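Local atomic coordinates of EGF family domain-containing protein (Toxoplasma gondii, PDB entry 4Z80), a protein that binds a RON2L1 peptide and probably acts at the moving junction during host-cell invasion by the parasite. Residues A[376-381]-A[452-457]. Sequence-based numbering, arbitrary orientation.
Sequences ATAEQC and VDPSIA
Glu379 and Val452 bring their backbones to 5.2 Å between CA atoms, and the CA atoms of Ala378 and Pro454 are 6.3 Å apart, where the first turn of helix 378-387 lies against the loop following strand 443-447. No hydrogen bond joins 376-381 to 452-457; the nearest polar approach is a CA-H...O contact, Glu379 CA lying 3.5 Å from Val452 O with an angle of 148° at the hydrogen. Glu379 runs fully extended, CG anti to its own N (chi1 180°), which lays its aliphatic part across Val452. A glutamate suits this place because CB and CG pack on Val452 O, CG also meeting Val452 CG2 at 3.9 Å, while the long chain carries OE2 to the backbone N of Ala324. Ala378, a small residue, lets the Pro454 ring come close, CB to CB 3.9 Å, and Phe408 and Phe446 of the adjoining antiparallel sheet also pack on its methyl.

Each segment is shaped by its own bonds. Thr377, the N-cap, and Gln380 form a capping box: Gln380 N gives to Thr377 OG1 at 3.1 Å, Thr377 N to Gln380 OE1 at 3.0 Å. Asp453 OD1 takes both Ser455 N, in an Asx turn, and Ser455 OG from one face of its carboxylate, and Pro454 opens the short 3-10 segment with its phi already restrained. Helix start and loop thus meet through apolar contacts and one CA-H...O contact, the Glu379 carboxylate being held from outside the pair.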
loop_
_atom_site.group_PDB
_atom_site.type_symbol
_atom_site.label_atom_id
_atom_site.label_comp_id
_atom_site.label_asym_id
_atom_site.label_seq_id
_atom_site.Cartn_x
_atom_site.Cartn_y
_atom_site.Cartn_z
ATOM N N ALA A 376 -27.310 -3.272 -13.734
ATOM C CA ALA A 376 -26.347 -3.123 -12.653
ATOM C C ALA A 376 -26.553 -1.787 -11.961
ATOM O O ALA A 376 -27.156 -0.883 -12.535
ATOM C CB ALA A 376 -24.931 -3.217 -13.188
ATOM N N THR A 377 -26.061 -1.678 -10.734
ATOM C CA THR A 377 -25.956 -0.379 -10.080
ATOM C C THR A 377 -24.639 0.272 -10.488
ATOM O O THR A 377 -23.749 -0.387 -11.027
ATOM C CB THR A 377 -25.994 -0.480 -8.552
ATOM O OG1 THR A 377 -24.847 -1.208 -8.099
ATOM C CG2 THR A 377 -27.273 -1.170 -8.057
ATOM N N ALA A 378 -24.495 1.562 -10.209
ATOM C CA ALA A 378 -23.262 2.252 -10.556
ATOM C C ALA A 378 -22.094 1.700 -9.738
ATOM O O ALA A 378 -20.990 1.538 -10.250
ATOM C CB ALA A 378 -23.408 3.744 -10.335
ATOM N N GLU A 379 -22.339 1.416 -8.466
ATOM C CA GLU A 379 -21.313 0.809 -7.620
ATOM C C GLU A 379 -20.854 -0.531 -8.201
ATOM O O GLU A 379 -19.653 -0.808 -8.253
ATOM C CB GLU A 379 -21.830 0.616 -6.196
ATOM C CG GLU A 379 -20.813 -0.021 -5.259
ATOM C CD GLU A 379 -21.354 -0.196 -3.854
ATOM O OE1 GLU A 379 -22.540 0.130 -3.626
ATOM O OE2 GLU A 379 -20.600 -0.654 -2.973
ATOM N N GLN A 380 -21.804 -1.363 -8.622
ATOM C CA GLN A 380 -21.469 -2.641 -9.263
ATOM C C GLN A 380 -20.631 -2.451 -10.523
ATOM O O GLN A 380 -19.724 -3.236 -10.798
ATOM C CB GLN A 380 -22.739 -3.424 -9.600
ATOM C CG GLN A 380 -23.407 -4.027 -8.381
ATOM C CD GLN A 380 -24.697 -4.740 -8.722
ATOM O OE1 GLN A 380 -25.339 -4.436 -9.724
ATOM N NE2 GLN A 380 -25.074 -5.706 -7.897
ATOM N N CYS A 381 -20.944 -1.422 -11.303
ATOM C CA CYS A 381 -20.162 -1.085 -12.482
ATOM C C CYS A 381 -18.702 -0.832 -12.127
ATOM O O CYS A 381 -17.794 -1.389 -12.743
ATOM C CB CYS A 381 -20.759 0.149 -13.155
ATOM S SG CYS A 381 -20.029 0.609 -14.712
ATOM N N VAL A 452 -15.578 3.570 -5.855
ATOM C CA VAL A 452 -16.803 3.116 -6.520
ATOM C C VAL A 452 -18.103 3.659 -5.935
ATOM O O VAL A 452 -19.169 3.210 -6.318
ATOM C CB VAL A 452 -16.897 1.564 -6.535
ATOM C CG1 VAL A 452 -15.679 0.971 -7.221
ATOM C CG2 VAL A 452 -17.053 0.983 -5.135
ATOM N N ASP A 453 -18.025 4.635 -5.032
ATOM C CA ASP A 453 -19.228 5.265 -4.485
ATOM C C ASP A 453 -19.761 6.323 -5.451
ATOM O O ASP A 453 -19.135 7.357 -5.639
ATOM C CB ASP A 453 -18.922 5.898 -3.129
ATOM C CG ASP A 453 -20.170 6.399 -2.413
ATOM O OD1 ASP A 453 -21.275 6.384 -3.005
ATOM O OD2 ASP A 453 -20.035 6.815 -1.245
ATOM N N PRO A 454 -20.924 6.074 -6.075
ATOM C CA PRO A 454 -21.410 7.093 -7.008
ATOM C C PRO A 454 -21.787 8.404 -6.315
ATOM O O PRO A 454 -21.830 9.439 -6.982
ATOM C CB PRO A 454 -22.643 6.427 -7.639
ATOM C CG PRO A 454 -23.069 5.401 -6.669
ATOM C CD PRO A 454 -21.820 4.903 -6.012
ATOM N N SER A 455 -22.020 8.370 -5.005
ATOM C CA SER A 455 -22.508 9.555 -4.302
ATOM C C SER A 455 -21.411 10.593 -4.063
ATOM O O SER A 455 -21.709 11.734 -3.699
ATOM C CB SER A 455 -23.152 9.163 -2.967
ATOM O OG SER A 455 -22.186 8.799 -1.994
ATOM N N ILE A 456 -20.151 10.217 -4.274
ATOM C CA ILE A 456 -19.048 11.176 -4.142
ATOM C C ILE A 456 -18.559 11.683 -5.497
ATOM O O ILE A 456 -17.585 12.437 -5.568
ATOM C CB ILE A 456 -17.835 10.583 -3.377
ATOM C CG1 ILE A 456 -17.126 9.482 -4.181
ATOM C CG2 ILE A 456 -18.295 10.066 -2.008
ATOM C CD1 ILE A 456 -15.875 8.951 -3.507
ATOM N N ALA A 457 -19.228 11.282 -6.575
ATOM C CA ALA A 457 -18.767 11.649 -7.902
ATOM C C ALA A 457 -18.706 13.163 -8.081
ATOM O O ALA A 457 -19.554 13.902 -7.573
ATOM C CB ALA A 457 -19.665 11.034 -8.970
#